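Local structure of dual specificity phosphatase 28 (Homo sapiens, 5Y15) at residues A[66-71]-A[108-113]; A[42-47]-A[137-142]. The protein dephosphorylates a synthetic aryl phosphate in vitro but has almost no activity on phosphotyrosine and less or none on phosphothreonine and phosphoserine. The protein carries 2 engineered substitutions. All coordinates share one frame; numbering follows the deposited sequence.

Overall arrangement
Starting from the N terminus, strand 40-44 turns through 44-47 into strand 47-50, and the chain then runs through strand 66-71 to helix 100-115. Contact 1 closes this inner loop by laying residues 108-113 against strand 66-71. The chain next enters the sheet again as strand 119-123 and leaves it for helix 130-142. There contact 2 closes the wider loop, with residues 137-142 reaching back to 42-47. Contact 1 is therefore nested inside contact 2. Both tie a helix to the same mixed sheet, and their centres lie about 11 Å apart. They meet at Met110, Glu111 and Tyr138.

Contact 1 of 2, residues A[66-71]-A[108-113]; sequences VTLCVN and AAMEAA
Leu68 carries most of this contact, with Ala113 at its base and Ala109 and Met110 at its tip. Its CB lies 3.9 Å from Ala113 CB. CG stands anti to the backbone N (chi1 172°), and the CD2 branch reaches the helix backbone. Leu68 CD2 is 3.7 Å from Ala109 O and 3.8 Å from Met110 CA, and it also touches Ala109 CB.

Val70 is the second apolar partner. Its CG2 meets Met110 CG at 3.7 Å, and the two side chains cross at about a right angle. The Met110 chain bends at chi3 (68°), and its CE packs on Tyr138 of helix 130-142 and on Leu47.

Thr67 adds a polar end to the contact. Its OG1 is 3.8 Å from Ala113 CB. A water bridges the segments here, 3.0 Å from Thr67 OG1, and it donates a weak hydrogen bond to Ala113 O. No direct hydrogen bond joins the two segments.

Alanines at 109 and 113 are consistent with the close approach of the helix. The axes approach to 8.6 Å and run nearly antiparallel, at 169°. Backbone hydrogen bonds of Leu68 and Val70 with Leu121 join the strand to 119-123.

Met110 also touches Cys120 and Val122 of strand 119-123, and Val134 of helix 130-142. In the crystal assembly, Leu87 and Ala109 of a second subunit pack on Leu68 and Ala109 of this chain. Strand 85-88, helix 100-115 and strand 119-123 form a beta-alpha-beta crossover. Strand 66-71 lies between the two strands, with the helix antiparallel along one face of the sheet.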
loop_
_atom_site.group_PDB
_atom_site.type_symbol
_atom_site.label_atom_id
_atom_site.label_comp_id
_atom_site.label_asym_id
_atom_site.label_seq_id
_atom_site.Cartn_x
_atom_site.Cartn_y
_atom_site.Cartn_z
ATOM N N VAL A 66 0.578 12.418 -8.480
ATOM C CA VAL A 66 0.893 11.354 -7.546
ATOM C C VAL A 66 -0.406 10.838 -6.961
ATOM O O VAL A 66 -1.211 11.599 -6.418
ATOM C CB VAL A 66 1.858 11.855 -6.464
ATOM C CG1 VAL A 66 1.938 10.857 -5.317
ATOM C CG2 VAL A 66 3.244 12.046 -7.073
ATOM N N THR A 67 -0.631 9.539 -7.093
ATOM C CA THR A 67 -1.827 8.911 -6.577
ATOM C C THR A 67 -1.513 7.929 -5.465
ATOM O O THR A 67 -2.444 7.337 -4.903
ATOM C CB THR A 67 -2.574 8.183 -7.700
ATOM O OG1 THR A 67 -1.707 7.207 -8.261
ATOM C CG2 THR A 67 -2.968 9.162 -8.804
ATOM N N LEU A 68 -0.236 7.736 -5.133
ATOM C CA LEU A 68 0.129 6.859 -4.030
ATOM C C LEU A 68 1.390 7.398 -3.390
ATOM O O LEU A 68 2.367 7.650 -4.096
ATOM C CB LEU A 68 0.364 5.420 -4.508
ATOM C CG LEU A 68 0.931 4.435 -3.482
ATOM C CD1 LEU A 68 -0.137 4.049 -2.486
ATOM C CD2 LEU A 68 1.535 3.189 -4.135
ATOM N N CYS A 69 1.359 7.590 -2.069
ATOM C CA CYS A 69 2.538 7.956 -1.289
ATOM C C CYS A 69 3.012 6.732 -0.524
ATOM O O CYS A 69 2.227 6.105 0.195
ATOM C CB CYS A 69 2.223 9.089 -0.297
ATOM S SG CYS A 69 1.749 10.618 -1.120
ATOM N N VAL A 70 4.292 6.417 -0.640
ATOM C CA VAL A 70 4.882 5.304 0.086
ATOM C C VAL A 70 5.753 5.918 1.162
ATOM O O VAL A 70 6.828 6.458 0.864
ATOM C CB VAL A 70 5.694 4.368 -0.819
ATOM C CG1 VAL A 70 6.246 3.178 -0.001
ATOM C CG2 VAL A 70 4.846 3.876 -2.012
ATOM N N ASN A 71 5.299 5.809 2.408
ATOM C CA ASN A 71 5.954 6.398 3.577
ATOM C C ASN A 71 6.792 5.283 4.172
ATOM O O ASN A 71 6.260 4.389 4.826
ATOM C CB ASN A 71 4.883 6.916 4.539
ATOM C CG ASN A 71 5.440 7.608 5.804
ATOM O OD1 ASN A 71 6.626 7.537 6.138
ATOM N ND2 ASN A 71 4.542 8.255 6.527
ATOM N N ALA A 108 4.318 -4.018 -5.589
ATOM C CA ALA A 108 3.093 -4.289 -6.341
ATOM C C ALA A 108 2.074 -3.174 -6.178
ATOM O O ALA A 108 1.373 -2.826 -7.129
ATOM C CB ALA A 108 2.494 -5.631 -5.938
ATOM N N ALA A 109 1.967 -2.585 -4.989
ATOM C CA ALA A 109 1.071 -1.443 -4.851
ATOM C C ALA A 109 1.532 -0.291 -5.728
ATOM O O ALA A 109 0.711 0.403 -6.354
ATOM C CB ALA A 109 0.984 -0.997 -3.380
ATOM N N MET A 110 2.847 -0.055 -5.761
ATOM C CA MET A 110 3.367 1.026 -6.593
ATOM C C MET A 110 3.053 0.776 -8.068
ATOM O O MET A 110 2.581 1.681 -8.782
ATOM C CB MET A 110 4.874 1.175 -6.360
ATOM C CG MET A 110 5.243 1.711 -4.935
ATOM S SD MET A 110 7.015 1.479 -4.634
ATOM C CE MET A 110 7.643 2.655 -5.824
ATOM N N GLU A 111 3.287 -0.465 -8.532
ATOM C CA GLU A 111 3.034 -0.797 -9.937
ATOM C C GLU A 111 1.566 -0.636 -10.279
ATOM O O GLU A 111 1.228 -0.098 -11.334
ATOM C CB GLU A 111 3.498 -2.220 -10.248
ATOM C CG GLU A 111 3.175 -2.685 -11.658
ATOM C CD GLU A 111 4.017 -1.989 -12.733
ATOM O OE1 GLU A 111 4.857 -1.119 -12.399
ATOM O OE2 GLU A 111 3.846 -2.323 -13.929
ATOM N N ALA A 112 0.672 -1.066 -9.383
ATOM C CA ALA A 112 -0.749 -0.877 -9.645
ATOM C C ALA A 112 -1.088 0.597 -9.786
ATOM O O ALA A 112 -1.907 0.971 -10.631
ATOM C CB ALA A 112 -1.589 -1.509 -8.536
ATOM N N ALA A 113 -0.478 1.460 -8.966
ATOM C CA ALA A 113 -0.785 2.881 -9.125
ATOM C C ALA A 113 -0.260 3.400 -10.462
ATOM O O ALA A 113 -0.927 4.187 -11.141
ATOM C CB ALA A 113 -0.233 3.697 -7.944
HETATM O O HOH W 1 -3.654 5.714 -10.047
#

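Contact 2 of 2, residues A[42-47]-A[137-142]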
loop_
_atom_site.group_PDB
_atom_site.type_symbol
_atom_site.label_atom_id
_atom_site.label_comp_id
_atom_site.label_asym_id
_atom_site.label_seq_id
_atom_site.Cartn_x
_atom_site.Cartn_y
_atom_site.Cartn_z
ATOM N N ARG A 42 12.170 13.457 -9.536
ATOM C CA ARG A 42 11.784 12.423 -10.494
ATOM C C ARG A 42 12.928 11.422 -10.626
ATOM O O ARG A 42 14.054 11.807 -10.960
ATOM C CB ARG A 42 11.467 13.062 -11.846
ATOM C CG ARG A 42 10.665 12.220 -12.822
ATOM C CD ARG A 42 10.716 12.872 -14.204
ATOM N NE ARG A 42 9.833 12.262 -15.205
ATOM C CZ ARG A 42 10.246 11.449 -16.179
ATOM N NH1 ARG A 42 11.535 11.128 -16.277
ATOM N NH2 ARG A 42 9.372 10.951 -17.057
ATOM N N VAL A 43 12.674 10.154 -10.297
ATOM C CA VAL A 43 13.689 9.116 -10.501
ATOM C C VAL A 43 13.557 8.494 -11.887
ATOM O O VAL A 43 14.550 8.130 -12.520
ATOM C CB VAL A 43 13.574 8.030 -9.418
ATOM C CG1 VAL A 43 14.494 6.861 -9.735
ATOM C CG2 VAL A 43 13.881 8.601 -8.034
ATOM N N ALA A 44 12.316 8.295 -12.300
ATOM C CA ALA A 44 11.962 7.595 -13.520
ATOM C C ALA A 44 10.500 7.904 -13.781
ATOM O O ALA A 44 9.823 8.482 -12.918
ATOM C CB ALA A 44 12.205 6.085 -13.367
ATOM N N PRO A 45 9.972 7.528 -14.938
ATOM C CA PRO A 45 8.568 7.843 -15.224
ATOM C C PRO A 45 7.631 7.358 -14.129
ATOM O O PRO A 45 7.765 6.243 -13.620
ATOM C CB PRO A 45 8.319 7.115 -16.550
ATOM C CG PRO A 45 9.659 7.158 -17.200
ATOM C CD PRO A 45 10.608 6.868 -16.097
ATOM N N SER A 46 6.732 8.244 -13.718
ATOM C CA SER A 46 5.689 7.973 -12.738
ATOM C C SER A 46 6.239 7.612 -11.349
ATOM O O SER A 46 5.495 7.118 -10.501
ATOM C CB SER A 46 4.752 6.879 -13.256
ATOM O OG SER A 46 3.851 7.416 -14.217
ATOM N N LEU A 47 7.504 7.921 -11.078
ATOM C CA LEU A 47 8.183 7.522 -9.851
ATOM C C LEU A 47 9.005 8.679 -9.295
ATOM O O LEU A 47 9.970 9.109 -9.934
ATOM C CB LEU A 47 9.098 6.328 -10.131
ATOM C CG LEU A 47 9.982 5.920 -8.964
ATOM C CD1 LEU A 47 9.103 5.255 -7.879
ATOM C CD2 LEU A 47 11.132 5.020 -9.452
ATOM N N ALA A 137 14.373 -1.140 -5.500
ATOM C CA ALA A 137 13.683 -2.420 -5.616
ATOM C C ALA A 137 12.525 -2.336 -6.608
ATOM O O ALA A 137 12.228 -3.307 -7.323
ATOM C CB ALA A 137 13.218 -2.885 -4.230
ATOM N N TYR A 138 11.832 -1.203 -6.643
ATOM C CA TYR A 138 10.729 -1.078 -7.582
ATOM C C TYR A 138 11.243 -1.142 -9.014
ATOM O O TYR A 138 10.655 -1.821 -9.870
ATOM C CB TYR A 138 9.938 0.214 -7.344
ATOM C CG TYR A 138 8.918 0.444 -8.438
ATOM C CD1 TYR A 138 7.695 -0.214 -8.421
ATOM C CD2 TYR A 138 9.209 1.256 -9.530
ATOM C CE1 TYR A 138 6.770 -0.031 -9.432
ATOM C CE2 TYR A 138 8.290 1.427 -10.567
ATOM C CZ TYR A 138 7.083 0.778 -10.513
ATOM O OH TYR A 138 6.176 0.960 -11.530
ATOM N N LEU A 139 12.347 -0.444 -9.292
ATOM C CA LEU A 139 12.886 -0.471 -10.644
ATOM C C LEU A 139 13.355 -1.868 -11.029
ATOM O O LEU A 139 13.201 -2.284 -12.184
ATOM C CB LEU A 139 14.019 0.539 -10.777
ATOM C CG LEU A 139 13.547 1.981 -10.606
ATOM C CD1 LEU A 139 14.754 2.891 -10.656
ATOM C CD2 LEU A 139 12.565 2.324 -11.727
ATOM N N MET A 140 13.907 -2.617 -10.074
ATOM C CA MET A 140 14.333 -3.974 -10.392
ATOM C C MET A 140 13.146 -4.887 -10.660
ATOM O O MET A 140 13.182 -5.706 -11.585
ATOM C CB MET A 140 15.141 -4.562 -9.239
ATOM C CG MET A 140 16.614 -4.261 -9.252
ATOM S SD MET A 140 17.339 -5.005 -7.773
ATOM C CE MET A 140 16.839 -3.838 -6.640
ATOM N N ARG A 141 12.104 -4.782 -9.835
ATOM C CA ARG A 141 11.007 -5.745 -9.838
ATOM C C ARG A 141 10.020 -5.507 -10.981
ATOM O O ARG A 141 9.483 -6.473 -11.539
ATOM C CB ARG A 141 10.302 -5.714 -8.483
ATOM C CG ARG A 141 9.000 -6.485 -8.402
ATOM C CD ARG A 141 9.210 -7.982 -8.652
ATOM N NE ARG A 141 7.957 -8.721 -8.511
ATOM C CZ ARG A 141 7.129 -8.981 -9.523
ATOM N NH1 ARG A 141 7.423 -8.569 -10.751
ATOM N NH2 ARG A 141 6.007 -9.654 -9.307
ATOM N N HIS A 142 9.744 -4.245 -11.338
ATOM C CA HIS A 142 8.702 -3.960 -12.321
ATOM C C HIS A 142 9.169 -3.205 -13.559
ATOM O O HIS A 142 8.369 -3.019 -14.488
ATOM C CB HIS A 142 7.537 -3.208 -11.669
ATOM C CG HIS A 142 6.730 -4.061 -10.748
ATOM N ND1 HIS A 142 6.705 -3.875 -9.381
ATOM C CD2 HIS A 142 5.937 -5.130 -10.996
ATOM C CE1 HIS A 142 5.912 -4.780 -8.829
ATOM N NE2 HIS A 142 5.434 -5.554 -9.790
#
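Leu139 reaches from its helix to Val43, Ala44 and Leu47. Rotation about CA-CB (chi1 -65°) sets CG opposite the carbonyl carbon, which brings both methyls to segment 42-47. CG is 4.0 Å from Leu47 CD2. The two methyls then part. Leu139 CD1 meets Val43 CG1 at 4.1 Å. Leu139 CD2 packs on Leu47 CD2 at 3.8 Å and also touches Ala44 CB at 4.1 Å.

Leu47 CD2 has a second neighbour, Tyr138 CD2, at 4.2 Å. The contact is wholly apolar, and no hydrogen bond crosses it.

The backbone of 42-47 places Val43, Ala44 and Leu47. A type II turn runs from Ala44 to Leu47. Two residues, Val43 and Ala44, stand across from the single Leu47, a classic beta bulge. Leu47 O accepts from Val43 N at 2.9 Å and weakly from Ala44 N.

Tyr138 OH hydrogen-bonds to Glu111 of helix 100-115. Helix 147-157 packs close by, with Ala150 on Leu139 and Met153 on Ala44. Helix 130-142 lies between the hairpin of strands 40-44 and 47-50 and helix 165-179, where Met140 touches Leu171.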